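Local structure of surface layer protein (Geobacillus stearothermophilus, 4UID) at residues Ser8-Thr13 with Leu43-Lys48; Gly61-Phe66 with Val94-Val99; Thr21-Gly26 with Thr106-Pro111. The protein probably assembles with copies of itself into the crystalline surface layer of the bacterial cell, this chain holding its domains 4 and 5. One frame throughout, in Å; residues are numbered along the deposited sequence.

Interaction 1 (Ser8-Thr13 with Leu43-Lys48)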
ATOM      1  N   SER A   8      -4.945   1.695  30.950  1.00 50.04           N
ATOM      2  CA  SER A   8      -3.708   2.476  30.774  1.00 52.60           C
ATOM      3  C   SER A   8      -3.142   2.532  29.340  1.00 59.07           C
ATOM      4  O   SER A   8      -2.279   3.372  29.050  1.00 59.67           O
ATOM      5  CB  SER A   8      -2.626   1.974  31.740  1.00 52.00           C
ATOM      6  OG  SER A   8      -1.811   0.973  31.146  1.00 51.61           O
ATOM      7  N   GLU A   9      -3.600   1.621  28.472  1.00 67.21           N
ATOM      8  CA  GLU A   9      -3.211   1.554  27.045  1.00 65.80           C
ATOM      9  C   GLU A   9      -4.301   0.874  26.222  1.00 63.90           C
ATOM     10  O   GLU A   9      -4.863  -0.142  26.649  1.00 67.38           O
ATOM     11  CB  GLU A   9      -1.886   0.787  26.864  1.00 70.52           C
ATOM     12  CG  GLU A   9      -1.271   0.866  25.462  1.00 71.78           C
ATOM     13  CD  GLU A   9      -0.327  -0.291  25.130  1.00 71.41           C
ATOM     14  OE1 GLU A   9      -0.531  -1.423  25.627  1.00 71.84           O
ATOM     15  OE2 GLU A   9       0.619  -0.073  24.341  1.00 68.14           O
ATOM     16  N   LEU A  10      -4.594   1.445  25.053  1.00 60.54           N
ATOM     17  CA  LEU A  10      -5.433   0.797  24.043  1.00 54.59           C
ATOM     18  C   LEU A  10      -4.937   1.143  22.635  1.00 54.63           C
ATOM     19  O   LEU A  10      -5.301   2.168  22.066  1.00 54.25           O
ATOM     20  CB  LEU A  10      -6.923   1.131  24.230  1.00 49.01           C
ATOM     21  CG  LEU A  10      -7.880   0.213  23.451  1.00 47.48           C
ATOM     22  CD1 LEU A  10      -7.781  -1.232  23.930  1.00 43.90           C
ATOM     23  CD2 LEU A  10      -9.324   0.711  23.494  1.00 44.07           C
ATOM     24  N   LYS A  11      -4.083   0.278  22.102  1.00 55.67           N
ATOM     25  CA  LYS A  11      -3.463   0.474  20.793  1.00 53.43           C
ATOM     26  C   LYS A  11      -3.832  -0.658  19.853  1.00 49.41           C
ATOM     27  O   LYS A  11      -4.104  -1.774  20.282  1.00 47.51           O
ATOM     28  CB  LYS A  11      -1.943   0.520  20.925  1.00 57.17           C
ATOM     29  CG  LYS A  11      -1.369   1.856  21.351  1.00 68.53           C
ATOM     30  CD  LYS A  11       0.148   1.758  21.476  1.00 77.03           C
ATOM     31  CE  LYS A  11       0.816   3.125  21.370  1.00 82.40           C
ATOM     32  NZ  LYS A  11       2.255   3.012  20.987  1.00 83.06           N
ATOM     33  N   LEU A  12      -3.831  -0.353  18.564  1.00 46.18           N
ATOM     34  CA  LEU A  12      -3.911  -1.360  17.529  1.00 43.67           C
ATOM     35  C   LEU A  12      -2.496  -1.809  17.155  1.00 44.15           C
ATOM     36  O   LEU A  12      -1.609  -0.965  16.964  1.00 44.95           O
ATOM     37  CB  LEU A  12      -4.635  -0.764  16.332  1.00 43.20           C
ATOM     38  CG  LEU A  12      -4.663  -1.477  14.988  1.00 42.76           C
ATOM     39  CD1 LEU A  12      -5.416  -2.806  15.045  1.00 41.62           C
ATOM     40  CD2 LEU A  12      -5.292  -0.511  14.002  1.00 43.25           C
ATOM     41  N   THR A  13      -2.280  -3.124  17.057  1.00 44.22           N
ATOM     42  CA  THR A  13      -0.930  -3.677  16.830  1.00 44.37           C
ATOM     43  C   THR A  13      -0.841  -4.885  15.902  1.00 43.12           C
ATOM     44  O   THR A  13      -1.829  -5.545  15.601  1.00 42.63           O
ATOM     45  CB  THR A  13      -0.214  -4.080  18.153  1.00 48.87           C
ATOM     46  OG1 THR A  13      -0.987  -5.064  18.860  1.00 50.40           O
ATOM     47  CG2 THR A  13       0.079  -2.869  19.049  1.00 47.76           C
ATOM     48  N   LEU A  43      -5.743  -5.812  18.838  1.00 41.26           N
ATOM     49  CA  LEU A  43      -5.659  -4.694  19.771  1.00 41.76           C
ATOM     50  C   LEU A  43      -4.937  -5.184  21.026  1.00 46.82           C
ATOM     51  O   LEU A  43      -5.193  -6.306  21.500  1.00 49.89           O
ATOM     52  CB  LEU A  43      -7.041  -4.198  20.157  1.00 39.56           C
ATOM     53  CG  LEU A  43      -7.939  -3.842  18.986  1.00 41.02           C
ATOM     54  CD1 LEU A  43      -9.333  -4.427  19.196  1.00 41.00           C
ATOM     55  CD2 LEU A  43      -7.949  -2.336  18.725  1.00 40.11           C
ATOM     56  N   THR A  44      -4.024  -4.364  21.547  1.00 46.22           N
ATOM     57  CA  THR A  44      -3.359  -4.651  22.811  1.00 47.62           C
ATOM     58  C   THR A  44      -3.984  -3.718  23.849  1.00 49.71           C
ATOM     59  O   THR A  44      -4.491  -2.636  23.501  1.00 49.35           O
ATOM     60  CB  THR A  44      -1.814  -4.507  22.704  1.00 50.31           C
ATOM     61  OG1 THR A  44      -1.353  -5.188  21.535  1.00 54.17           O
ATOM     62  CG2 THR A  44      -1.086  -5.133  23.900  1.00 53.59           C
ATOM     63  N   ALA A  45      -3.995  -4.173  25.104  1.00 50.46           N
ATOM     64  CA  ALA A  45      -4.531  -3.413  26.239  1.00 48.72           C
ATOM     65  C   ALA A  45      -3.771  -3.717  27.533  1.00 49.14           C
ATOM     66  O   ALA A  45      -3.496  -4.883  27.868  1.00 49.06           O
ATOM     67  CB  ALA A  45      -6.027  -3.662  26.410  1.00 45.52           C
ATOM     68  N   LYS A  46      -3.413  -2.648  28.238  1.00 48.20           N
ATOM     69  CA  LYS A  46      -2.802  -2.737  29.553  1.00 44.10           C
ATOM     70  C   LYS A  46      -3.692  -2.022  30.550  1.00 44.33           C
ATOM     71  O   LYS A  46      -4.475  -1.134  30.173  1.00 43.47           O
ATOM     72  CB  LYS A  46      -1.385  -2.180  29.531  1.00 44.63           C
ATOM     73  CG  LYS A  46      -0.360  -3.252  29.203  1.00 48.07           C
ATOM     74  CD  LYS A  46       0.936  -2.690  28.633  1.00 51.84           C
ATOM     75  CE  LYS A  46       1.529  -3.664  27.617  1.00 54.43           C
ATOM     76  NZ  LYS A  46       2.884  -3.279  27.139  1.00 55.98           N
ATOM     77  N   PHE A  47      -3.609  -2.459  31.809  1.00 44.25           N
ATOM     78  CA  PHE A  47      -4.463  -1.957  32.891  1.00 44.67           C
ATOM     79  C   PHE A  47      -3.671  -1.761  34.174  1.00 47.11           C
ATOM     80  O   PHE A  47      -2.664  -2.441  34.399  1.00 46.81           O
ATOM     81  CB  PHE A  47      -5.629  -2.908  33.190  1.00 44.22           C
ATOM     82  CG  PHE A  47      -6.372  -3.370  31.979  1.00 45.15           C
ATOM     83  CD1 PHE A  47      -5.964  -4.524  31.290  1.00 47.40           C
ATOM     84  CD2 PHE A  47      -7.475  -2.669  31.520  1.00 45.27           C
ATOM     85  CE1 PHE A  47      -6.637  -4.956  30.160  1.00 45.94           C
ATOM     86  CE2 PHE A  47      -8.159  -3.103  30.397  1.00 44.83           C
ATOM     87  CZ  PHE A  47      -7.740  -4.244  29.717  1.00 46.23           C
ATOM     88  N   LYS A  48      -4.140  -0.824  35.003  1.00 51.06           N
ATOM     89  CA  LYS A  48      -3.635  -0.615  36.368  1.00 50.78           C
ATOM     90  C   LYS A  48      -4.742  -0.857  37.402  1.00 52.51           C
ATOM     91  O   LYS A  48      -5.924  -0.820  37.057  1.00 48.73           O
ATOM     92  CB  LYS A  48      -3.036   0.782  36.519  1.00 47.91           C
ATOM     93  CG  LYS A  48      -1.589   0.881  36.074  1.00 47.87           C
ATOM     94  CD  LYS A  48      -1.199   2.323  35.793  1.00 52.16           C
ATOM     95  CE  LYS A  48       0.299   2.458  35.565  1.00 53.55           C
ATOM     96  NZ  LYS A  48       0.600   3.677  34.771  1.00 53.56           N
TER

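Interaction 2 (Gly61-Phe66 with Val94-Val99)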
ATOM      1  N   GLY A  61      -9.308 -12.205  26.514  1.00 55.38           N
ATOM      2  CA  GLY A  61     -10.387 -13.153  26.265  1.00 60.53           C
ATOM      3  C   GLY A  61     -11.040 -13.583  27.568  1.00 65.22           C
ATOM      4  O   GLY A  61     -12.272 -13.554  27.672  1.00 65.08           O
ATOM      5  N   THR A  62     -10.221 -13.964  28.562  1.00 66.16           N
ATOM      6  CA  THR A  62     -10.722 -14.373  29.906  1.00 67.00           C
ATOM      7  C   THR A  62     -10.941 -13.195  30.898  1.00 59.48           C
ATOM      8  O   THR A  62     -12.091 -12.849  31.190  1.00 57.47           O
ATOM      9  CB  THR A  62      -9.889 -15.528  30.544  1.00 69.46           C
ATOM     10  OG1 THR A  62      -9.591 -16.523  29.552  1.00 66.86           O
ATOM     11  CG2 THR A  62     -10.652 -16.188  31.717  1.00 66.20           C
ATOM     12  N   ASP A  63      -9.856 -12.598  31.399  1.00 54.42           N
ATOM     13  CA  ASP A  63      -9.933 -11.443  32.309  1.00 53.95           C
ATOM     14  C   ASP A  63     -10.577 -10.231  31.640  1.00 54.72           C
ATOM     15  O   ASP A  63     -11.364  -9.514  32.275  1.00 56.37           O
ATOM     16  CB  ASP A  63      -8.550 -11.048  32.838  1.00 56.58           C
ATOM     17  CG  ASP A  63      -7.747 -12.236  33.344  1.00 58.41           C
ATOM     18  OD1 ASP A  63      -8.030 -12.757  34.438  1.00 59.97           O
ATOM     19  OD2 ASP A  63      -6.801 -12.638  32.657  1.00 57.78           O
ATOM     20  N   TYR A  64     -10.249 -10.017  30.359  1.00 55.91           N
ATOM     21  CA  TYR A  64     -10.790  -8.890  29.575  1.00 54.74           C
ATOM     22  C   TYR A  64     -11.235  -9.248  28.138  1.00 52.73           C
ATOM     23  O   TYR A  64     -10.600 -10.059  27.455  1.00 46.32           O
ATOM     24  CB  TYR A  64      -9.839  -7.662  29.634  1.00 53.61           C
ATOM     25  CG  TYR A  64      -8.436  -7.900  29.113  1.00 51.52           C
ATOM     26  CD1 TYR A  64      -7.486  -8.612  29.861  1.00 50.58           C
ATOM     27  CD2 TYR A  64      -8.049  -7.398  27.871  1.00 51.55           C
ATOM     28  CE1 TYR A  64      -6.200  -8.831  29.365  1.00 48.82           C
ATOM     29  CE2 TYR A  64      -6.767  -7.609  27.368  1.00 49.02           C
ATOM     30  CZ  TYR A  64      -5.851  -8.328  28.111  1.00 47.57           C
ATOM     31  OH  TYR A  64      -4.595  -8.533  27.589  1.00 46.60           O
ATOM     32  N   THR A  65     -12.333  -8.623  27.702  1.00 55.10           N
ATOM     33  CA  THR A  65     -12.935  -8.857  26.369  1.00 58.46           C
ATOM     34  C   THR A  65     -13.022  -7.611  25.453  1.00 60.54           C
ATOM     35  O   THR A  65     -13.231  -6.489  25.929  1.00 62.28           O
ATOM     36  CB  THR A  65     -14.355  -9.438  26.502  1.00 56.30           C
ATOM     37  OG1 THR A  65     -15.163  -8.542  27.288  1.00 55.51           O
ATOM     38  CG2 THR A  65     -14.306 -10.825  27.141  1.00 52.96           C
ATOM     39  N   PHE A  66     -12.889  -7.831  24.142  1.00 62.19           N
ATOM     40  CA  PHE A  66     -12.977  -6.774  23.121  1.00 60.12           C
ATOM     41  C   PHE A  66     -14.276  -6.861  22.308  1.00 60.14           C
ATOM     42  O   PHE A  66     -14.757  -7.957  22.002  1.00 57.29           O
ATOM     43  CB  PHE A  66     -11.782  -6.852  22.178  1.00 61.89           C
ATOM     44  CG  PHE A  66     -10.448  -6.580  22.838  1.00 68.18           C
ATOM     45  CD1 PHE A  66      -9.736  -7.600  23.482  1.00 68.38           C
ATOM     46  CD2 PHE A  66      -9.872  -5.302  22.791  1.00 70.86           C
ATOM     47  CE1 PHE A  66      -8.492  -7.350  24.071  1.00 67.00           C
ATOM     48  CE2 PHE A  66      -8.627  -5.052  23.379  1.00 70.34           C
ATOM     49  CZ  PHE A  66      -7.940  -6.076  24.025  1.00 65.49           C
ATOM     50  N   VAL A  94     -12.725  -2.068  24.748  1.00 47.27           N
ATOM     51  CA  VAL A  94     -12.181  -3.074  25.685  1.00 48.88           C
ATOM     52  C   VAL A  94     -12.999  -3.078  26.990  1.00 48.53           C
ATOM     53  O   VAL A  94     -13.470  -2.019  27.422  1.00 46.00           O
ATOM     54  CB  VAL A  94     -10.642  -2.912  25.915  1.00 49.60           C
ATOM     55  CG1 VAL A  94     -10.307  -1.689  26.769  1.00 49.84           C
ATOM     56  CG2 VAL A  94     -10.018  -4.177  26.504  1.00 47.11           C
ATOM     57  N   LYS A  95     -13.169  -4.270  27.580  1.00 50.23           N
ATOM     58  CA  LYS A  95     -13.964  -4.475  28.812  1.00 56.24           C
ATOM     59  C   LYS A  95     -13.245  -5.240  29.924  1.00 56.99           C
ATOM     60  O   LYS A  95     -12.743  -6.345  29.711  1.00 57.94           O
ATOM     61  CB  LYS A  95     -15.282  -5.186  28.498  1.00 61.33           C
ATOM     62  CG  LYS A  95     -16.512  -4.286  28.516  1.00 64.89           C
ATOM     63  CD  LYS A  95     -17.769  -5.083  28.847  1.00 67.16           C
ATOM     64  CE  LYS A  95     -17.833  -5.455  30.323  1.00 65.06           C
ATOM     65  NZ  LYS A  95     -18.241  -6.874  30.517  1.00 65.67           N
ATOM     66  N   TYR A  96     -13.221  -4.642  31.115  1.00 60.96           N
ATOM     67  CA  TYR A  96     -12.662  -5.278  32.322  1.00 65.76           C
ATOM     68  C   TYR A  96     -13.584  -5.058  33.537  1.00 64.16           C
ATOM     69  O   TYR A  96     -13.460  -4.060  34.252  1.00 64.13           O
ATOM     70  CB  TYR A  96     -11.259  -4.728  32.611  1.00 64.41           C
ATOM     71  CG  TYR A  96     -10.313  -5.675  33.333  1.00 64.44           C
ATOM     72  CD1 TYR A  96     -10.723  -6.391  34.468  1.00 64.05           C
ATOM     73  CD2 TYR A  96      -8.988  -5.828  32.897  1.00 64.56           C
ATOM     74  CE1 TYR A  96      -9.855  -7.244  35.127  1.00 63.95           C
ATOM     75  CE2 TYR A  96      -8.109  -6.676  33.556  1.00 66.47           C
ATOM     76  CZ  TYR A  96      -8.551  -7.378  34.667  1.00 68.66           C
ATOM     77  OH  TYR A  96      -7.699  -8.217  35.332  1.00 73.86           O
ATOM     78  N   GLY A  97     -14.500  -5.995  33.767  1.00 60.51           N
ATOM     79  CA  GLY A  97     -15.583  -5.771  34.711  1.00 63.93           C
ATOM     80  C   GLY A  97     -16.356  -4.512  34.343  1.00 70.88           C
ATOM     81  O   GLY A  97     -16.827  -4.368  33.210  1.00 73.59           O
ATOM     82  N   GLU A  98     -16.454  -3.583  35.289  1.00 76.24           N
ATOM     83  CA  GLU A  98     -17.201  -2.336  35.085  1.00 80.48           C
ATOM     84  C   GLU A  98     -16.414  -1.338  34.214  1.00 80.89           C
ATOM     85  O   GLU A  98     -16.991  -0.368  33.702  1.00 79.57           O
ATOM     86  CB  GLU A  98     -17.579  -1.689  36.434  1.00 82.98           C
ATOM     87  CG  GLU A  98     -18.090  -2.639  37.530  1.00 92.21           C
ATOM     88  CD  GLU A  98     -19.564  -3.042  37.408  1.00 95.36           C
ATOM     89  OE1 GLU A  98     -20.183  -2.810  36.342  1.00 98.19           O
ATOM     90  OE2 GLU A  98     -20.111  -3.606  38.391  1.00 89.50           O
ATOM     91  N   VAL A  99     -15.114  -1.604  34.034  1.00 76.84           N
ATOM     92  CA  VAL A  99     -14.160  -0.649  33.432  1.00 74.41           C
ATOM     93  C   VAL A  99     -13.982  -0.837  31.915  1.00 72.26           C
ATOM     94  O   VAL A  99     -13.553  -1.906  31.450  1.00 66.64           O
ATOM     95  CB  VAL A  99     -12.789  -0.665  34.163  1.00 72.62           C
ATOM     96  CG1 VAL A  99     -11.854   0.396  33.599  1.00 72.81           C
ATOM     97  CG2 VAL A  99     -12.974  -0.440  35.658  1.00 71.31           C
TER

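Interaction 3 (Thr21-Gly26 with Thr106-Pro111)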
ATOM      1  N   THR A  21      -1.638   2.865   9.608  1.00 31.84           N
ATOM      2  CA  THR A  21      -2.424   2.741   8.373  1.00 28.73           C
ATOM      3  C   THR A  21      -2.933   1.324   8.209  1.00 25.26           C
ATOM      4  O   THR A  21      -2.157   0.382   8.298  1.00 24.16           O
ATOM      5  CB  THR A  21      -1.606   3.188   7.126  1.00 29.27           C
ATOM      6  OG1 THR A  21      -1.302   4.586   7.221  1.00 29.08           O
ATOM      7  CG2 THR A  21      -2.380   2.975   5.854  1.00 28.97           C
ATOM      8  N   LEU A  22      -4.235   1.193   7.962  1.00 23.33           N
ATOM      9  CA  LEU A  22      -4.845  -0.105   7.738  1.00 22.87           C
ATOM     10  C   LEU A  22      -5.792  -0.124   6.556  1.00 22.59           C
ATOM     11  O   LEU A  22      -6.788   0.591   6.556  1.00 23.20           O
ATOM     12  CB  LEU A  22      -5.608  -0.541   8.979  1.00 23.58           C
ATOM     13  CG  LEU A  22      -6.231  -1.939   8.913  1.00 24.13           C
ATOM     14  CD1 LEU A  22      -5.194  -3.032   9.168  1.00 23.73           C
ATOM     15  CD2 LEU A  22      -7.407  -2.034   9.873  1.00 23.13           C
ATOM     16  N   TYR A  23      -5.509  -0.978   5.575  1.00 22.58           N
ATOM     17  CA  TYR A  23      -6.359  -1.081   4.381  1.00 22.93           C
ATOM     18  C   TYR A  23      -7.458  -2.107   4.521  1.00 23.98           C
ATOM     19  O   TYR A  23      -7.408  -2.942   5.419  1.00 24.20           O
ATOM     20  CB  TYR A  23      -5.526  -1.338   3.136  1.00 22.69           C
ATOM     21  CG  TYR A  23      -4.646  -0.166   2.814  1.00 22.46           C
ATOM     22  CD1 TYR A  23      -5.195   1.100   2.647  1.00 22.49           C
ATOM     23  CD2 TYR A  23      -3.273  -0.315   2.684  1.00 22.34           C
ATOM     24  CE1 TYR A  23      -4.405   2.192   2.377  1.00 22.12           C
ATOM     25  CE2 TYR A  23      -2.476   0.770   2.397  1.00 23.01           C
ATOM     26  CZ  TYR A  23      -3.051   2.024   2.249  1.00 22.44           C
ATOM     27  OH  TYR A  23      -2.277   3.123   1.966  1.00 22.20           O
ATOM     28  N   ALA A  24      -8.457  -2.032   3.642  1.00 24.48           N
ATOM     29  CA  ALA A  24      -9.549  -3.002   3.652  1.00 25.91           C
ATOM     30  C   ALA A  24      -9.049  -4.432   3.508  1.00 27.66           C
ATOM     31  O   ALA A  24      -9.661  -5.351   4.050  1.00 28.98           O
ATOM     32  CB  ALA A  24     -10.558  -2.685   2.571  1.00 25.91           C
ATOM     33  N   ASN A  25      -7.934  -4.601   2.794  1.00 29.32           N
ATOM     34  CA  ASN A  25      -7.343  -5.905   2.521  1.00 31.28           C
ATOM     35  C   ASN A  25      -6.594  -6.526   3.705  1.00 33.61           C
ATOM     36  O   ASN A  25      -6.011  -7.600   3.569  1.00 38.68           O
ATOM     37  CB  ASN A  25      -6.444  -5.845   1.269  1.00 30.63           C
ATOM     38  CG  ASN A  25      -5.205  -4.976   1.456  1.00 32.69           C
ATOM     39  OD1 ASN A  25      -4.807  -4.660   2.571  1.00 36.75           O
ATOM     40  ND2 ASN A  25      -4.594  -4.576   0.354  1.00 34.10           N
ATOM     41  N   GLY A  26      -6.584  -5.853   4.850  1.00 33.01           N
ATOM     42  CA  GLY A  26      -5.844  -6.352   6.004  1.00 32.54           C
ATOM     43  C   GLY A  26      -4.396  -5.921   6.147  1.00 33.03           C
ATOM     44  O   GLY A  26      -3.827  -6.121   7.216  1.00 35.37           O
ATOM     45  N   THR A 106      -9.594   3.324  11.735  1.00 35.79           N
ATOM     46  CA  THR A 106      -9.906   3.729  10.383  1.00 35.34           C
ATOM     47  C   THR A 106      -9.404   2.638   9.465  1.00 33.37           C
ATOM     48  O   THR A 106      -8.239   2.233   9.564  1.00 33.68           O
ATOM     49  CB  THR A 106      -9.231   5.080  10.032  1.00 37.35           C
ATOM     50  OG1 THR A 106      -9.517   6.041  11.058  1.00 40.10           O
ATOM     51  CG2 THR A 106      -9.738   5.629   8.702  1.00 37.47           C
ATOM     52  N   VAL A 107     -10.300   2.156   8.599  1.00 30.87           N
ATOM     53  CA  VAL A 107      -9.930   1.318   7.456  1.00 27.41           C
ATOM     54  C   VAL A 107      -9.909   2.209   6.223  1.00 26.83           C
ATOM     55  O   VAL A 107     -10.871   2.931   5.943  1.00 24.92           O
ATOM     56  CB  VAL A 107     -10.930   0.182   7.233  1.00 27.33           C
ATOM     57  CG1 VAL A 107     -10.474  -0.705   6.092  1.00 25.94           C
ATOM     58  CG2 VAL A 107     -11.128  -0.628   8.507  1.00 27.25           C
ATOM     59  N   LYS A 108      -8.801   2.184   5.498  1.00 28.59           N
ATOM     60  CA  LYS A 108      -8.728   2.949   4.257  1.00 30.38           C
ATOM     61  C   LYS A 108      -9.049   2.050   3.090  1.00 28.93           C
ATOM     62  O   LYS A 108      -8.909   0.827   3.195  1.00 29.49           O
ATOM     63  CB  LYS A 108      -7.375   3.633   4.113  1.00 32.91           C
ATOM     64  CG  LYS A 108      -7.209   4.822   5.064  1.00 35.34           C
ATOM     65  CD  LYS A 108      -5.779   5.338   5.047  1.00 36.98           C
ATOM     66  CE  LYS A 108      -5.716   6.852   5.188  1.00 38.08           C
ATOM     67  NZ  LYS A 108      -4.557   7.416   4.434  1.00 38.96           N
ATOM     68  N   ALA A 109      -9.526   2.648   1.997  1.00 27.87           N
ATOM     69  CA  ALA A 109      -9.745   1.909   0.743  1.00 25.69           C
ATOM     70  C   ALA A 109      -8.415   1.374   0.272  1.00 24.78           C
ATOM     71  O   ALA A 109      -7.386   2.035   0.457  1.00 23.03           O
ATOM     72  CB  ALA A 109     -10.376   2.786  -0.326  1.00 23.65           C
ATOM     73  N   ASN A 110      -8.427   0.172  -0.299  1.00 24.47           N
ATOM     74  CA  ASN A 110      -7.191  -0.398  -0.842  1.00 25.93           C
ATOM     75  C   ASN A 110      -6.581   0.452  -1.952  1.00 25.71           C
ATOM     76  O   ASN A 110      -7.314   1.147  -2.679  1.00 24.06           O
ATOM     77  CB  ASN A 110      -7.401  -1.810  -1.378  1.00 27.29           C
ATOM     78  CG  ASN A 110      -8.102  -2.698  -0.395  1.00 28.75           C
ATOM     79  OD1 ASN A 110      -7.746  -2.730   0.788  1.00 29.22           O
ATOM     80  ND2 ASN A 110      -9.127  -3.416  -0.870  1.00 27.56           N
ATOM     81  N   PRO A 111      -5.233   0.395  -2.082  1.00 25.25           N
ATOM     82  CA  PRO A 111      -4.494   0.950  -3.206  1.00 24.22           C
ATOM     83  C   PRO A 111      -5.092   0.564  -4.540  1.00 23.58           C
ATOM     84  O   PRO A 111      -5.487  -0.578  -4.736  1.00 25.27           O
ATOM     85  CB  PRO A 111      -3.149   0.281  -3.065  1.00 23.66           C
ATOM     86  CG  PRO A 111      -2.964   0.220  -1.589  1.00 24.77           C
ATOM     87  CD  PRO A 111      -4.315  -0.099  -1.037  1.00 24.63           C
TER

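Interaction 1 (Ser8-Thr13 with Leu43-Lys48)
A classic beta bulge interrupts the pairing of 8-13 with 43-48: S8 and E9 both face K46, and the K46 carbonyl oxygen receives S8 N at 3.0 Å and, by a weak bond, E9 N. S8 N approaches from above the carbonyl plane, and S8 OG comes to 3.6 Å from K46 CB. Beyond the bulge the strands run in regular antiparallel fashion. K11 and T44 form a hydrogen-bonded pair in which T44 N meets K11 O at 2.9 Å. Both strands belong to one sheet of the Ig-like domain that begins this chain; on the face of L10, L12, L43 and A45 they turn toward the facing sheet, where L10, L43 and A45 reach F66, and here L10 CD1 lies 3.9 Å from A45 CB. The other face is polar. E9 and K46 run side by side; with CG anti to the E9 backbone N (chi1 -170°) and the chain extended beyond it, OE1 lies along K46 CD and CE, while OE1 stays 4.2 Å from K46 NZ, beyond a salt bridge, so that any attraction between the charges is probably modest. At the far end T13 crosses T44 at about a right angle, and their hydroxyls, T13 OG1 and T44 OG1, share a hydrogen bond of 2.7 Å.

Interaction 2 (Gly61-Phe66 with Val94-Val99)
The edge strand 65-68 of the second sheet of the Ig-like domain joins strand 88-96 here, just before the type II' turn from Y96 to V99 that leads into the next strand. T65 and K95 form an antiparallel hydrogen-bonded pair: T65 N gives to K95 O at 3.1 Å, and K95 N to T65 O at 2.8 Å. Their side chains leave on the same face, T65 OG1 lying alongside K95 CB. On the other face V94 sets its CG2 branch over one face of the F66 ring, 3.8 Å from the centroid, in a CH-pi contact. That methyl lies anti to the V94 backbone N, and it also reaches Y64 CD2 at 4.0 Å, while F66 CZ meets the Y64 ring at its edge, in plane. Y64 CB packs 3.8 Å from Y96 CD2, and D63 O sits over one face of the Y96 ring, offset toward its rim. The D63 carboxylate turns elsewhere, its OD2 bonded to V59 N. F47 of the facing sheet meets both tyrosine rings edge-to-face, and L43 and A45 touch F66, an aromatic and aliphatic filling between two sheets characteristic of an Ig-like beta sandwich.

Interaction 3 (Thr21-Gly26 with Thr106-Pro111)
A single-bridge contact between two chain segments that leave their strands, with Y23 and K108 as the bridged pair, joins 21-26 to 106-111 where the first of the two Ig-like domains of this chain gives way to the second. K108 N donates to L22 O at 2.8 Å, and A24 N returns a weak bond to K108 O. Beyond the bridge the Y23 ring is sandwiched: P111 CD stands over the centre of one face, 3.7 Å from the centroid and 6° off the normal, as a CH-pi contact, and T21 CG2 covers the opposite face nearer its rim. With CG anti to its own carbonyl carbon (chi1 -66°), Y23 also brings CD1 to 3.6 Å from K108 CB. This part of the chain links the two domains, and Y141 of the second meets the Y23 ring and bonds A109 O. An alanine in place of Y23 would be likely to leave P111 CD and T21 CG2 without the ring that separates them, opening a gap beside Y141. Y23 to G26 forms a type I beta turn, and N110 reaches into it: N110 OD1 accepts N25 N at 2.7 Å. The planes of the N25 and N110 side-chain amides are 15° apart, so the two groups lie nearly parallel. N25 OD1 accepts a hydrogen bond from N27 N. V107 CG1 packs against A24, 4.0 Å from A24 CB.

Overall arrangement
Interactions 1 and 2 lie on the two facing sheets of the first of the two Ig-like domains of this chain, their centres 12 Å apart, and touch directly through the core: F47 CE1 comes to 3.6 Å from Y64 CG, and L43 CB to 3.7 Å from F66 CE2. Interaction 3 lies toward the other end of this domain, its centre 21 Å from that of interaction 1 and 27 Å from that of interaction 2, and touches neither. It shares a sheet with interaction 2, since strands 88-96 and 99-107 are neighbours. Interactions 1 and 2 pair strands within the two sheets whose side chains meet in between, whereas interaction 3 lies at the junction with the following domain.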